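Local coordinates for protein GH26C (Muricauda sp. MAR_2010_75, PDB 6Q78) that probably hydrolyses internal beta-1,4-mannosidic bonds in mannans, as a family 26 glycoside hydrolase with a TIM-barrel fold, at residues A[194-199]-A[246-251]; A[202-207]-A[254-259]; A[208-213]-A[218-223]. All blocks are in the same frame, centred on the assembly; numbering follows the deposited sequence.

In the fold
Helix 193-208, strand 220-223 and helix 242-259 follow one another around the barrel, and the three interactions tie them together. Interactions 1 and 2 join the same two helices, their centres about 11 Å apart, and meet where Lys197 CB lies 3.7 Å from Tyr255 OH. Interaction 3 shapes the turn from the first helix into the strand; its centre is about 12 Å from that of interaction 2, which it touches through Leu256 CD1 and Phe222 CE1 at 3.6 Å. Further along the chain from Ile220, Arg223 forms salt bridges with Glu335 and Asp297, toward the C-terminal side of the barrel, where enzymes of this clan carry their active site.

Interaction 1: residues A[194-199]-A[246-251]; sequences DYYKQK and IQLWQF
Tyr196 and Phe251 meet edge to edge between helices 193-208 and 242-259, the ring of each lying near the plane of the other at the point of contact. The nearest approach, Tyr196 CE2 to Phe251 CD2, is 4.1 Å; with edges touching, the pair is not stacked. The two side chains slide past each other in opposite directions. A second partner meets the tyrosine obliquely: Leu248 CD1 sits 3.7 Å from Tyr196 CE2 and 3.8 Å from Tyr196 OH, thereby following the ring out to its phenolic end. Further round the rim of Phe251, Lys197 CG comes to 3.8 Å from Phe251 CZ, the lysine chain crossing the phenylalanine at about a right angle.

The local helix axes come no nearer than 13.1 Å and are inclined at 45°, a wide spacing, spanned here by the long side chains. Tyr196 does so by holding CG anti to the backbone N (chi1 180°), which sends the ring toward helix 242-259. Lys197 instead bends at chi3, and its NZ ends 3.5 Å from Asp194 OD2 in a salt bridge one helical turn back.

Across the gap, Tyr196 OH hydrogen-bonds Thr252 OG1, while Ile186 of helix 176-186 touches both Tyr196 and Leu248. An alanine in place of Tyr196 would probably open a gap beside Leu248 CD1 and the Phe251 edge and leave Thr252 without its phenolic partner.

No hydrogen bond links the two segments directly. Across them the contact is dispersive: apolar edges and a methyl group fill the space between the helices, the buried tyrosine hydroxyl finds its polar mate just beyond, and the lysine contributes methylenes here while its charge is probably balanced at least in part by Asp194 of its own helix.

Interaction 2: residues A[202-207]-A[254-259]; sequences KIASFT and TYLKNT
Two neighbouring outer helices of the barrel close on each other here: Leu256 of helix 242-259 packs against Ile203 and Ala204 of helix 193-208. One methyl carries the whole contact. Leu256 CD2 lies 4.2 Å from Ala204 CB and 4.3 Å from Ile203 CG2, so it rests beside two consecutive residues of the facing helix. The small alanine permits a close backbone approach, the CA atoms of Ala204 and Leu256 being 6.6 Å apart. Leu256 reaches across because its CG stands anti to the carbonyl carbon (chi1 -74°), although the base of the side chain does not aim straight at the other helix.

Each helix has a local feature near the contact. Ile203 O is gripped twice by Thr207, from opposite faces of the carbonyl plane: by the backbone N, and by OG1 at 2.8 Å from Ile203 O, a donor above the plane. This satisfies the buried threonine hydroxyl within its own helix. Helix 242-259 widens into a pi-type turn at 255-259, marked by a weak bond of 3.4 Å from Thr259 N to Thr254 O.

Toward the strands, Met265 of strand 265-269 and Phe222 of strand 220-223 each touch Ile203 and Leu256, while Leu260 and Val262 pack on Ala204. Tyr255 OH also hydrogen-bonds Glu201 OE2. An apolar helix-helix contact seated on parallel strands fits the successive beta-alpha units of a (beta/alpha)8 TIM barrel.

Interaction 3: residues A[208-213]-A[218-223]; sequences KSLVGS and VPIIFR
Leu210 and Val218 are held together by backbone and side chain at once. Val218 N donates to Leu210 O at 2.8 Å with an N-H...O angle of 160°, a nearly straight bond, although the donor is tilted 28° from the carbonyl plane. Beside it the two side chains meet at their bases, Leu210 CB to Val218 CB being 3.8 Å. Val218 CG2 also comes within 3.5 Å of Leu210 O, and it lies 4.1 Å from Gly212 N; the branch thus flanks the carbonyl and reaches the backbone beyond.

Further along, Leu210 turns its CG anti to the carbonyl carbon and extends over the start of strand 220-223. There its CD1 meets Ile220 CG2 at 3.9 Å, the two side chains crossing at about a right angle. Leu210 therefore spans two alternate residues, Val218 and Ile220, which both face it.

The next shell fixes this turn from outside. Asn264 ND2 bonds to Val218 O and to Thr207 O, joining Thr207 to Val218, and Arg141 NH2 binds Ser209 O.

The contact thus lies at the entry to the strand: helix 132-150 packs on Leu210 through Arg141 and on Val218 through Leu145 and Phe148, while strand 220-223 runs parallel between strands 153-157 and 265-269.

Interaction 1: residues A[194-199]-A[246-251]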
loop_
_atom_site.group_PDB
_atom_site.type_symbol
_atom_site.label_atom_id
_atom_site.label_comp_id
_atom_site.label_asym_id
_atom_site.label_seq_id
_atom_site.Cartn_x
_atom_site.Cartn_y
_atom_site.Cartn_z
ATOM N N ASP A 194 -12.143 23.105 -1.406
ATOM C CA ASP A 194 -10.883 23.834 -1.515
ATOM C C ASP A 194 -9.871 23.341 -0.489
ATOM O O ASP A 194 -8.680 23.202 -0.799
ATOM C CB ASP A 194 -11.134 25.330 -1.345
ATOM C CG ASP A 194 -11.752 25.961 -2.577
ATOM O OD1 ASP A 194 -12.406 27.019 -2.439
ATOM O OD2 ASP A 194 -11.602 25.395 -3.674
ATOM N N TYR A 195 -10.332 23.039 0.734
ATOM C CA TYR A 195 -9.465 22.420 1.739
ATOM C C TYR A 195 -8.840 21.136 1.209
ATOM O O TYR A 195 -7.630 20.879 1.389
ATOM C CB TYR A 195 -10.330 22.103 2.960
ATOM C CG TYR A 195 -9.685 21.300 4.066
ATOM C CD1 TYR A 195 -9.730 19.920 4.064
ATOM C CD2 TYR A 195 -9.087 21.918 5.146
ATOM C CE1 TYR A 195 -9.183 19.174 5.090
ATOM C CE2 TYR A 195 -8.515 21.163 6.182
ATOM C CZ TYR A 195 -8.595 19.795 6.144
ATOM O OH TYR A 195 -8.048 19.048 7.166
ATOM N N TYR A 196 -9.657 20.301 0.566
ATOM C CA TYR A 196 -9.140 19.035 0.047
ATOM C C TYR A 196 -8.145 19.265 -1.095
ATOM O O TYR A 196 -7.107 18.587 -1.168
ATOM C CB TYR A 196 -10.309 18.174 -0.433
ATOM C CG TYR A 196 -9.887 16.849 -0.997
ATOM C CD1 TYR A 196 -9.097 15.984 -0.239
ATOM C CD2 TYR A 196 -10.256 16.452 -2.285
ATOM C CE1 TYR A 196 -8.690 14.746 -0.732
ATOM C CE2 TYR A 196 -9.860 15.180 -2.799
ATOM C CZ TYR A 196 -9.068 14.360 -2.002
ATOM O OH TYR A 196 -8.616 13.140 -2.437
ATOM N N LYS A 197 -8.423 20.218 -1.983
ATOM C CA LYS A 197 -7.455 20.533 -3.030
ATOM C C LYS A 197 -6.122 20.943 -2.430
ATOM O O LYS A 197 -5.072 20.550 -2.942
ATOM C CB LYS A 197 -8.002 21.597 -3.980
ATOM C CG LYS A 197 -9.095 21.057 -4.913
ATOM C CD LYS A 197 -9.548 22.072 -5.985
ATOM C CE LYS A 197 -10.198 23.295 -5.453
ATOM N NZ LYS A 197 -10.596 24.037 -6.701
ATOM N N GLN A 198 -6.142 21.712 -1.324
ATOM C CA GLN A 198 -4.883 22.107 -0.690
ATOM C C GLN A 198 -4.132 20.898 -0.155
ATOM O O GLN A 198 -2.897 20.848 -0.235
ATOM C CB GLN A 198 -5.156 23.140 0.410
ATOM C CG GLN A 198 -3.902 23.878 0.882
ATOM C CD GLN A 198 -3.004 23.033 1.767
ATOM O OE1 GLN A 198 -3.471 22.324 2.660
ATOM N NE2 GLN A 198 -1.695 23.096 1.510
ATOM N N LYS A 199 -4.847 19.912 0.391
ATOM C CA LYS A 199 -4.166 18.694 0.847
ATOM C C LYS A 199 -3.524 17.950 -0.320
ATOM O O LYS A 199 -2.405 17.428 -0.201
ATOM C CB LYS A 199 -5.147 17.764 1.563
ATOM C CG LYS A 199 -5.803 18.335 2.818
ATOM C CD LYS A 199 -4.783 18.926 3.801
ATOM C CE LYS A 199 -5.506 19.249 5.129
ATOM N NZ LYS A 199 -4.541 19.829 6.144
ATOM N N ILE A 246 -16.650 6.951 -6.271
ATOM C CA ILE A 246 -16.015 6.938 -7.584
ATOM C C ILE A 246 -15.687 8.354 -8.035
ATOM O O ILE A 246 -14.607 8.611 -8.595
ATOM C CB ILE A 246 -16.926 6.201 -8.583
ATOM C CG1 ILE A 246 -16.930 4.696 -8.273
ATOM C CG2 ILE A 246 -16.465 6.434 -10.027
ATOM C CD1 ILE A 246 -17.900 3.929 -9.182
ATOM N N GLN A 247 -16.597 9.305 -7.780
ATOM C CA GLN A 247 -16.321 10.700 -8.123
ATOM C C GLN A 247 -15.103 11.212 -7.371
ATOM O O GLN A 247 -14.276 11.940 -7.926
ATOM C CB GLN A 247 -17.538 11.563 -7.785
ATOM C CG GLN A 247 -17.367 13.021 -8.165
ATOM C CD GLN A 247 -18.517 13.914 -7.697
ATOM O OE1 GLN A 247 -19.491 13.447 -7.103
ATOM N NE2 GLN A 247 -18.413 15.204 -7.997
ATOM N N LEU A 248 -14.992 10.872 -6.085
ATOM C CA LEU A 248 -13.824 11.280 -5.312
ATOM C C LEU A 248 -12.542 10.702 -5.908
ATOM O O LEU A 248 -11.553 11.428 -6.110
ATOM C CB LEU A 248 -13.982 10.806 -3.867
ATOM C CG LEU A 248 -12.732 10.971 -2.998
ATOM C CD1 LEU A 248 -12.290 12.443 -2.858
ATOM C CD2 LEU A 248 -12.955 10.340 -1.618
ATOM N N TRP A 249 -12.566 9.414 -6.259
ATOM C CA TRP A 249 -11.376 8.790 -6.829
ATOM C C TRP A 249 -10.981 9.449 -8.148
ATOM O O TRP A 249 -9.800 9.740 -8.380
ATOM C CB TRP A 249 -11.620 7.299 -7.040
ATOM C CG TRP A 249 -10.730 6.436 -6.180
ATOM C CD1 TRP A 249 -10.981 6.056 -4.897
ATOM C CD2 TRP A 249 -9.438 5.881 -6.512
ATOM N NE1 TRP A 249 -9.951 5.282 -4.416
ATOM C CE2 TRP A 249 -8.994 5.162 -5.385
ATOM C CE3 TRP A 249 -8.634 5.877 -7.679
ATOM C CZ2 TRP A 249 -7.782 4.476 -5.380
ATOM C CZ3 TRP A 249 -7.454 5.229 -7.648
ATOM C CH2 TRP A 249 -7.048 4.517 -6.527
ATOM N N GLN A 250 -11.957 9.661 -9.043
ATOM C CA GLN A 250 -11.625 10.211 -10.355
ATOM C C GLN A 250 -11.144 11.650 -10.234
ATOM O O GLN A 250 -10.188 12.051 -10.914
ATOM C CB GLN A 250 -12.808 10.086 -11.311
ATOM C CG GLN A 250 -13.167 8.622 -11.573
ATOM C CD GLN A 250 -14.343 8.489 -12.508
ATOM O OE1 GLN A 250 -15.074 9.450 -12.749
ATOM N NE2 GLN A 250 -14.550 7.276 -13.027
ATOM N N PHE A 251 -11.801 12.447 -9.386
ATOM C CA PHE A 251 -11.323 13.800 -9.158
ATOM C C PHE A 251 -9.894 13.780 -8.643
ATOM O O PHE A 251 -9.042 14.565 -9.108
ATOM C CB PHE A 251 -12.197 14.549 -8.153
ATOM C CG PHE A 251 -11.616 15.858 -7.788
ATOM C CD1 PHE A 251 -11.814 16.956 -8.614
ATOM C CD2 PHE A 251 -10.836 15.986 -6.651
ATOM C CE1 PHE A 251 -11.220 18.161 -8.309
ATOM C CE2 PHE A 251 -10.235 17.188 -6.345
ATOM C CZ PHE A 251 -10.425 18.272 -7.168
#

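Interaction 2: residues A[202-207]-A[254-259]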
loop_
_atom_site.group_PDB
_atom_site.type_symbol
_atom_site.label_atom_id
_atom_site.label_comp_id
_atom_site.label_asym_id
_atom_site.label_seq_id
_atom_site.Cartn_x
_atom_site.Cartn_y
_atom_site.Cartn_z
ATOM N N LYS A 202 -0.372 19.596 -1.229
ATOM C CA LYS A 202 0.732 19.218 -0.341
ATOM C C LYS A 202 1.266 17.832 -0.691
ATOM O O LYS A 202 2.484 17.628 -0.746
ATOM C CB LYS A 202 0.255 19.233 1.123
ATOM C CG LYS A 202 1.323 18.803 2.141
ATOM C CD LYS A 202 2.543 19.754 2.079
ATOM C CE LYS A 202 3.733 19.191 2.878
ATOM N NZ LYS A 202 3.414 19.080 4.346
ATOM N N ILE A 203 0.381 16.864 -0.966
ATOM C CA ILE A 203 0.849 15.562 -1.430
ATOM C C ILE A 203 1.695 15.715 -2.690
ATOM O O ILE A 203 2.748 15.076 -2.834
ATOM C CB ILE A 203 -0.347 14.614 -1.647
ATOM C CG1 ILE A 203 -0.889 14.177 -0.270
ATOM C CG2 ILE A 203 0.088 13.381 -2.508
ATOM C CD1 ILE A 203 -2.143 13.327 -0.362
ATOM N N ALA A 204 1.241 16.546 -3.635
ATOM C CA ALA A 204 1.974 16.708 -4.890
ATOM C C ALA A 204 3.333 17.350 -4.668
ATOM O O ALA A 204 4.331 16.901 -5.255
ATOM C CB ALA A 204 1.145 17.539 -5.868
ATOM N N SER A 205 3.405 18.411 -3.851
ATOM C CA SER A 205 4.688 19.068 -3.643
ATOM C C SER A 205 5.652 18.137 -2.916
ATOM O O SER A 205 6.846 18.070 -3.266
ATOM C CB SER A 205 4.516 20.406 -2.920
ATOM O OG SER A 205 4.087 20.212 -1.600
ATOM N N PHE A 206 5.155 17.362 -1.946
ATOM C CA PHE A 206 6.033 16.396 -1.296
ATOM C C PHE A 206 6.508 15.362 -2.302
ATOM O O PHE A 206 7.703 15.015 -2.349
ATOM C CB PHE A 206 5.293 15.712 -0.129
ATOM C CG PHE A 206 6.100 14.657 0.570
ATOM C CD1 PHE A 206 6.074 13.339 0.141
ATOM C CD2 PHE A 206 6.928 14.998 1.634
ATOM C CE1 PHE A 206 6.817 12.370 0.809
ATOM C CE2 PHE A 206 7.693 14.036 2.277
ATOM C CZ PHE A 206 7.642 12.736 1.878
ATOM N N THR A 207 5.570 14.806 -3.069
ATOM C CA THR A 207 5.934 13.728 -3.993
ATOM C C THR A 207 6.926 14.208 -5.059
ATOM O O THR A 207 7.888 13.491 -5.400
ATOM C CB THR A 207 4.655 13.187 -4.623
ATOM O OG1 THR A 207 3.820 12.617 -3.603
ATOM C CG2 THR A 207 4.961 12.084 -5.652
ATOM N N THR A 254 -7.239 12.749 -11.363
ATOM C CA THR A 254 -7.075 13.775 -12.379
ATOM C C THR A 254 -6.417 15.021 -11.813
ATOM O O THR A 254 -5.589 15.652 -12.485
ATOM C CB THR A 254 -8.446 14.063 -12.985
ATOM O OG1 THR A 254 -8.921 12.869 -13.640
ATOM C CG2 THR A 254 -8.402 15.210 -13.992
ATOM N N TYR A 255 -6.759 15.399 -10.578
ATOM C CA TYR A 255 -6.156 16.601 -10.017
ATOM C C TYR A 255 -4.659 16.410 -9.802
ATOM O O TYR A 255 -3.861 17.310 -10.112
ATOM C CB TYR A 255 -6.855 16.964 -8.708
ATOM C CG TYR A 255 -6.603 18.394 -8.253
ATOM C CD1 TYR A 255 -7.212 19.455 -8.893
ATOM C CD2 TYR A 255 -5.784 18.677 -7.171
ATOM C CE1 TYR A 255 -6.995 20.757 -8.484
ATOM C CE2 TYR A 255 -5.577 19.989 -6.739
ATOM C CZ TYR A 255 -6.172 21.017 -7.414
ATOM O OH TYR A 255 -5.967 22.333 -7.014
ATOM N N LEU A 256 -4.259 15.240 -9.291
ATOM C CA LEU A 256 -2.834 14.975 -9.091
ATOM C C LEU A 256 -2.080 14.841 -10.411
ATOM O O LEU A 256 -1.034 15.476 -10.607
ATOM C CB LEU A 256 -2.652 13.697 -8.292
ATOM C CG LEU A 256 -2.993 13.886 -6.802
ATOM C CD1 LEU A 256 -3.130 12.538 -6.142
ATOM C CD2 LEU A 256 -1.876 14.670 -6.139
ATOM N N LYS A 257 -2.616 14.045 -11.340
ATOM C CA LYS A 257 -1.903 13.757 -12.589
ATOM C C LYS A 257 -1.920 14.941 -13.544
ATOM O O LYS A 257 -0.891 15.289 -14.141
ATOM C CB LYS A 257 -2.523 12.521 -13.236
ATOM C CG LYS A 257 -2.107 12.278 -14.679
ATOM C CD LYS A 257 -2.636 10.909 -15.142
ATOM C CE LYS A 257 -4.132 10.850 -15.198
ATOM N NZ LYS A 257 -4.568 11.611 -16.393
ATOM N N ASN A 258 -3.070 15.585 -13.709
ATOM C CA ASN A 258 -3.228 16.616 -14.719
ATOM C C ASN A 258 -3.019 18.017 -14.149
ATOM O O ASN A 258 -2.098 18.719 -14.567
ATOM C CB ASN A 258 -4.587 16.438 -15.414
ATOM C CG ASN A 258 -4.685 15.092 -16.118
ATOM O OD1 ASN A 258 -5.615 14.321 -15.900
ATOM N ND2 ASN A 258 -3.706 14.798 -16.951
ATOM N N THR A 259 -3.835 18.438 -13.180
ATOM C CA THR A 259 -3.700 19.797 -12.655
ATOM C C THR A 259 -2.339 20.030 -12.010
ATOM O O THR A 259 -1.718 21.083 -12.223
ATOM C CB THR A 259 -4.840 20.085 -11.682
ATOM O OG1 THR A 259 -6.072 19.906 -12.380
ATOM C CG2 THR A 259 -4.776 21.514 -11.178
#

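Interaction 3: residues A[208-213]-A[218-223]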
loop_
_atom_site.group_PDB
_atom_site.type_symbol
_atom_site.label_atom_id
_atom_site.label_comp_id
_atom_site.label_asym_id
_atom_site.label_seq_id
_atom_site.Cartn_x
_atom_site.Cartn_y
_atom_site.Cartn_z
ATOM N N LYS A 208 6.728 15.421 -5.595
ATOM C CA LYS A 208 7.647 15.927 -6.615
ATOM C C LYS A 208 8.983 16.354 -6.036
ATOM O O LYS A 208 9.901 16.647 -6.820
ATOM C CB LYS A 208 7.037 17.120 -7.306
ATOM C CG LYS A 208 5.868 16.805 -8.163
ATOM C CD LYS A 208 5.382 18.143 -8.734
ATOM C CE LYS A 208 4.267 17.984 -9.643
ATOM N NZ LYS A 208 3.990 19.361 -10.174
ATOM N N SER A 209 9.126 16.376 -4.710
ATOM C CA SER A 209 10.378 16.719 -4.055
ATOM C C SER A 209 11.278 15.511 -3.868
ATOM O O SER A 209 12.425 15.686 -3.448
ATOM C CB SER A 209 10.143 17.345 -2.665
ATOM O OG SER A 209 9.980 16.356 -1.649
ATOM N N LEU A 210 10.783 14.294 -4.139
ATOM C CA LEU A 210 11.519 13.071 -3.808
ATOM C C LEU A 210 12.521 12.777 -4.914
ATOM O O LEU A 210 12.170 12.153 -5.925
ATOM C CB LEU A 210 10.550 11.899 -3.668
ATOM C CG LEU A 210 9.502 12.055 -2.586
ATOM C CD1 LEU A 210 8.509 10.892 -2.675
ATOM C CD2 LEU A 210 10.198 12.064 -1.186
ATOM N N VAL A 211 13.763 13.218 -4.728
ATOM C CA VAL A 211 14.832 13.007 -5.719
ATOM C C VAL A 211 15.869 12.057 -5.119
ATOM O O VAL A 211 16.452 12.352 -4.067
ATOM C CB VAL A 211 15.471 14.330 -6.170
ATOM C CG1 VAL A 211 16.592 14.008 -7.177
ATOM C CG2 VAL A 211 14.427 15.261 -6.771
ATOM N N GLY A 212 16.093 10.916 -5.789
ATOM C CA GLY A 212 17.061 9.936 -5.312
ATOM C C GLY A 212 18.494 10.403 -5.510
ATOM O O GLY A 212 18.781 11.438 -6.123
ATOM N N SER A 213 19.417 9.618 -4.953
ATOM C CA SER A 213 20.828 9.949 -5.113
ATOM C C SER A 213 21.255 9.920 -6.568
ATOM O O SER A 213 22.239 10.588 -6.923
ATOM C CB SER A 213 21.717 9.045 -4.227
ATOM O OG SER A 213 21.513 9.293 -2.859
ATOM N N VAL A 218 11.614 9.723 -7.284
ATOM C CA VAL A 218 11.264 8.432 -6.698
ATOM C C VAL A 218 9.836 8.082 -7.103
ATOM O O VAL A 218 8.894 8.806 -6.721
ATOM C CB VAL A 218 11.332 8.493 -5.164
ATOM C CG1 VAL A 218 10.875 7.152 -4.568
ATOM C CG2 VAL A 218 12.741 8.872 -4.707
ATOM N N PRO A 219 9.591 6.981 -7.821
ATOM C CA PRO A 219 8.195 6.579 -8.071
ATOM C C PRO A 219 7.553 6.115 -6.784
ATOM O O PRO A 219 8.169 5.392 -6.002
ATOM C CB PRO A 219 8.319 5.420 -9.074
ATOM C CG PRO A 219 9.711 5.640 -9.703
ATOM C CD PRO A 219 10.550 6.140 -8.562
ATOM N N ILE A 220 6.311 6.554 -6.553
ATOM C CA ILE A 220 5.587 6.011 -5.418
ATOM C C ILE A 220 4.256 5.438 -5.869
ATOM O O ILE A 220 3.625 5.929 -6.816
ATOM C CB ILE A 220 5.395 7.033 -4.286
ATOM C CG1 ILE A 220 4.503 8.176 -4.716
ATOM C CG2 ILE A 220 6.760 7.536 -3.708
ATOM C CD1 ILE A 220 3.967 8.960 -3.531
ATOM N N ILE A 221 3.819 4.408 -5.157
ATOM C CA ILE A 221 2.467 3.870 -5.320
ATOM C C ILE A 221 1.582 4.543 -4.287
ATOM O O ILE A 221 1.865 4.487 -3.092
ATOM C CB ILE A 221 2.471 2.350 -5.127
ATOM C CG1 ILE A 221 3.382 1.671 -6.175
ATOM C CG2 ILE A 221 1.029 1.823 -5.135
ATOM C CD1 ILE A 221 3.648 0.241 -5.890
ATOM N N PHE A 222 0.552 5.233 -4.746
ATOM C CA PHE A 222 -0.361 5.963 -3.875
ATOM C C PHE A 222 -1.667 5.166 -3.776
ATOM O O PHE A 222 -2.301 4.836 -4.808
ATOM C CB PHE A 222 -0.594 7.352 -4.481
ATOM C CG PHE A 222 -1.558 8.234 -3.704
ATOM C CD1 PHE A 222 -2.522 8.983 -4.386
ATOM C CD2 PHE A 222 -1.440 8.404 -2.337
ATOM C CE1 PHE A 222 -3.359 9.865 -3.701
ATOM C CE2 PHE A 222 -2.321 9.260 -1.645
ATOM C CZ PHE A 222 -3.238 9.993 -2.355
ATOM N N ARG A 223 -2.035 4.802 -2.532
ATOM C CA ARG A 223 -3.167 3.910 -2.230
ATOM C C ARG A 223 -4.152 4.628 -1.321
ATOM O O ARG A 223 -4.170 4.366 -0.115
ATOM C CB ARG A 223 -2.642 2.628 -1.563
ATOM C CG ARG A 223 -3.690 1.543 -1.349
ATOM C CD ARG A 223 -3.015 0.260 -0.875
ATOM N NE ARG A 223 -2.456 0.393 0.472
ATOM C CZ ARG A 223 -3.086 0.030 1.593
ATOM N NH1 ARG A 223 -4.318 -0.477 1.576
ATOM N NH2 ARG A 223 -2.468 0.147 2.755
#